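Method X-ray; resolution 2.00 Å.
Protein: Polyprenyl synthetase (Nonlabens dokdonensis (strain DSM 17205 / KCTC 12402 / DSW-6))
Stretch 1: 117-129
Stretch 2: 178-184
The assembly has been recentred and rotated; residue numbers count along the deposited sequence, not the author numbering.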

# COMPACT_ATOMS: atom_id res chain seq x y z
N LEU A 117 -24.04 -9.97 -34.15
CA LEU A 117 -25.47 -9.62 -34.31
C LEU A 117 -25.73 -9.12 -35.74
O LEU A 117 -26.91 -8.98 -36.09
CB LEU A 117 -25.86 -8.60 -33.21
CG LEU A 117 -26.16 -9.24 -31.85
CD1 LEU A 117 -25.91 -8.28 -30.71
CD2 LEU A 117 -27.59 -9.76 -31.76
N PHE A 118 -24.70 -8.85 -36.55
CA PHE A 118 -24.87 -8.47 -37.97
C PHE A 118 -25.11 -9.73 -38.84
O PHE A 118 -25.50 -9.56 -39.97
CB PHE A 118 -23.67 -7.69 -38.47
CG PHE A 118 -23.46 -6.40 -37.76
CD1 PHE A 118 -24.53 -5.60 -37.41
CD2 PHE A 118 -22.20 -5.94 -37.44
CE1 PHE A 118 -24.35 -4.40 -36.75
CE2 PHE A 118 -22.03 -4.76 -36.74
CZ PHE A 118 -23.10 -3.98 -36.40
N GLU A 119 -24.89 -10.93 -38.35
CA GLU A 119 -24.73 -12.13 -39.23
C GLU A 119 -26.03 -12.51 -39.96
O GLU A 119 -25.87 -13.13 -41.01
CB GLU A 119 -24.18 -13.34 -38.48
CG GLU A 119 -22.70 -13.16 -38.20
CD GLU A 119 -22.03 -14.10 -37.22
OE1 GLU A 119 -22.65 -15.12 -36.91
OE2 GLU A 119 -20.82 -13.89 -36.92
N ASP A 120 -27.23 -12.19 -39.44
CA ASP A 120 -28.51 -12.50 -40.15
C ASP A 120 -28.75 -11.56 -41.32
O ASP A 120 -29.61 -11.88 -42.08
CB ASP A 120 -29.74 -12.47 -39.25
CG ASP A 120 -29.72 -13.60 -38.27
OD1 ASP A 120 -28.91 -14.52 -38.47
OD2 ASP A 120 -30.49 -13.55 -37.32
N TYR A 121 -28.00 -10.47 -41.47
CA TYR A 121 -28.22 -9.57 -42.62
C TYR A 121 -27.69 -10.18 -43.93
O TYR A 121 -26.84 -11.06 -43.88
CB TYR A 121 -27.74 -8.15 -42.32
CG TYR A 121 -28.55 -7.51 -41.23
CD1 TYR A 121 -29.81 -7.02 -41.48
CD2 TYR A 121 -28.08 -7.46 -39.93
CE1 TYR A 121 -30.58 -6.46 -40.47
CE2 TYR A 121 -28.84 -6.91 -38.91
CZ TYR A 121 -30.10 -6.40 -39.18
OH TYR A 121 -30.84 -5.86 -38.19
N ASP A 122 -28.26 -9.75 -45.05
CA ASP A 122 -27.80 -10.20 -46.39
C ASP A 122 -26.36 -9.69 -46.55
O ASP A 122 -26.00 -8.74 -45.83
CB ASP A 122 -28.77 -9.79 -47.51
CG ASP A 122 -28.83 -8.31 -47.84
OD1 ASP A 122 -27.78 -7.64 -47.94
OD2 ASP A 122 -29.94 -7.83 -48.04
N LYS A 123 -25.61 -10.27 -47.48
CA LYS A 123 -24.15 -10.10 -47.64
C LYS A 123 -23.88 -8.64 -47.94
O LYS A 123 -22.82 -8.12 -47.57
CB LYS A 123 -23.62 -11.05 -48.71
CG LYS A 123 -23.43 -12.48 -48.20
CD LYS A 123 -23.27 -13.58 -49.27
CE LYS A 123 -23.24 -14.99 -48.69
NZ LYS A 123 -24.04 -15.15 -47.45
N ASP A 124 -24.79 -7.99 -48.63
CA ASP A 124 -24.53 -6.58 -49.02
C ASP A 124 -24.67 -5.67 -47.77
O ASP A 124 -23.90 -4.74 -47.58
CB ASP A 124 -25.46 -6.17 -50.17
CG ASP A 124 -24.89 -4.92 -50.81
OD1 ASP A 124 -23.88 -5.04 -51.58
OD2 ASP A 124 -25.40 -3.84 -50.49
N LYS A 125 -25.69 -5.89 -46.96
CA LYS A 125 -25.92 -5.02 -45.79
C LYS A 125 -24.89 -5.38 -44.71
O LYS A 125 -24.34 -4.46 -44.09
CB LYS A 125 -27.37 -5.22 -45.36
CG LYS A 125 -28.36 -4.50 -46.25
CD LYS A 125 -29.74 -4.97 -45.95
CE LYS A 125 -30.72 -4.36 -46.94
NZ LYS A 125 -32.06 -4.77 -46.50
N PHE A 126 -24.67 -6.67 -44.50
CA PHE A 126 -23.60 -7.20 -43.63
C PHE A 126 -22.31 -6.45 -43.88
O PHE A 126 -21.75 -5.89 -42.94
CB PHE A 126 -23.36 -8.68 -43.86
CG PHE A 126 -22.35 -9.25 -42.91
CD1 PHE A 126 -22.75 -9.72 -41.66
CD2 PHE A 126 -21.01 -9.28 -43.27
CE1 PHE A 126 -21.82 -10.28 -40.80
CE2 PHE A 126 -20.08 -9.84 -42.40
CZ PHE A 126 -20.48 -10.34 -41.18
N TYR A 127 -21.91 -6.33 -45.14
CA TYR A 127 -20.67 -5.63 -45.50
C TYR A 127 -20.77 -4.17 -45.07
O TYR A 127 -19.80 -3.56 -44.61
CB TYR A 127 -20.29 -5.81 -46.98
CG TYR A 127 -19.00 -5.15 -47.35
CD1 TYR A 127 -17.80 -5.83 -47.22
CD2 TYR A 127 -18.95 -3.83 -47.74
CE1 TYR A 127 -16.59 -5.23 -47.53
CE2 TYR A 127 -17.75 -3.22 -48.04
CZ TYR A 127 -16.58 -3.93 -47.93
OH TYR A 127 -15.40 -3.31 -48.19
N GLN A 128 -21.88 -3.54 -45.33
CA GLN A 128 -21.96 -2.07 -45.15
C GLN A 128 -21.98 -1.76 -43.63
O GLN A 128 -21.43 -0.73 -43.22
CB GLN A 128 -23.20 -1.57 -45.89
CG GLN A 128 -23.01 -1.37 -47.39
CD GLN A 128 -24.29 -0.76 -47.94
OE1 GLN A 128 -25.29 -1.44 -48.13
NE2 GLN A 128 -24.31 0.56 -48.02
N LEU A 129 -22.73 -2.58 -42.89
CA LEU A 129 -22.93 -2.48 -41.43
C LEU A 129 -21.54 -2.62 -40.77
O LEU A 129 -21.15 -1.69 -40.03
CB LEU A 129 -23.91 -3.56 -40.97
CG LEU A 129 -25.38 -3.31 -41.33
CD1 LEU A 129 -26.24 -4.47 -40.87
CD2 LEU A 129 -25.91 -1.98 -40.76
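Stretch 2, residues 178-184: QMGAIIA

Stretch 1 begins with a type I beta turn from Phe118 to Tyr121, closed by Tyr121 N to Phe118 O at 3.1 Å. Asp122 then caps the helix that starts at Lys123: its OD1 accepts from Lys125 N at 2.9 Å. Stretch 2, from Gln178, is helical and continues a helix begun earlier in the chain. The two helices run nearly antiparallel, with 167° between their N-to-C directions, and their axes approach to 9.8 Å. In this register Leu129 CA lies 6.0 Å from Met179 CA, and Lys125 CA lies 6.4 Å from Ile182 CA.

Ile182 points toward stretch 1 and has the largest area covered. Its CG2 packs 3.8 Å from Leu129 CD2 and 3.9 Å from Gln128 CB. Leu129 also meets Met179, CD2 to CB at 3.7 Å, and reaches Ile183 more loosely, CD1 to CG1 at 4.3 Å. The turn adds two aromatic contacts. Met179 CE sits at the edge of the Phe118 ring, 3.2 Å from CE1, and Ile183 CD1 lies 3.7 Å from Tyr121 CZ.

One hydrogen bond joins the stretches. The extended side chain of Lys125 carries NZ to Ile183 O, at 3.0 Å, near the C-terminal end of stretch 2. Gly180 and Ala181 make no contact with stretch 1.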

# COMPACT_ATOMS: atom_id res chain seq x y z
N GLN A 178 -27.11 5.82 -39.43
CA GLN A 178 -26.62 5.28 -40.71
C GLN A 178 -26.94 3.80 -40.81
O GLN A 178 -27.36 3.39 -41.92
CB GLN A 178 -25.18 5.67 -40.98
CG GLN A 178 -24.70 5.07 -42.27
CD GLN A 178 -23.36 5.59 -42.71
OE1 GLN A 178 -22.91 5.19 -43.78
NE2 GLN A 178 -22.71 6.43 -41.93
N MET A 179 -26.88 3.02 -39.72
CA MET A 179 -27.12 1.56 -39.82
C MET A 179 -28.60 1.30 -40.16
O MET A 179 -28.91 0.22 -40.75
CB MET A 179 -26.75 0.81 -38.52
CG MET A 179 -25.21 0.79 -38.32
SD MET A 179 -24.62 0.25 -36.69
CE MET A 179 -25.38 -1.34 -36.53
N GLY A 180 -29.51 2.14 -39.67
CA GLY A 180 -30.95 1.92 -39.94
C GLY A 180 -31.23 2.19 -41.40
O GLY A 180 -31.91 1.39 -42.03
N ALA A 181 -30.61 3.24 -41.92
CA ALA A 181 -30.64 3.65 -43.33
C ALA A 181 -30.08 2.50 -44.21
O ALA A 181 -30.71 2.15 -45.22
CB ALA A 181 -29.92 4.96 -43.48
N ILE A 182 -28.99 1.87 -43.79
CA ILE A 182 -28.40 0.74 -44.56
C ILE A 182 -29.43 -0.38 -44.59
O ILE A 182 -29.58 -1.02 -45.61
CB ILE A 182 -27.09 0.24 -43.92
CG1 ILE A 182 -25.95 1.23 -44.15
CG2 ILE A 182 -26.74 -1.16 -44.40
CD1 ILE A 182 -24.78 0.96 -43.23
N ILE A 183 -30.08 -0.65 -43.47
CA ILE A 183 -31.05 -1.78 -43.45
C ILE A 183 -32.26 -1.48 -44.36
O ILE A 183 -32.87 -2.43 -44.82
CB ILE A 183 -31.40 -2.14 -42.00
CG1 ILE A 183 -30.16 -2.76 -41.34
CG2 ILE A 183 -32.59 -3.06 -41.94
CD1 ILE A 183 -30.17 -2.74 -39.85
N ALA A 184 -32.58 -0.21 -44.57
CA ALA A 184 -33.74 0.20 -45.41
C ALA A 184 -33.32 0.22 -46.88
O ALA A 184 -34.16 0.59 -47.71
CB ALA A 184 -34.22 1.58 -44.98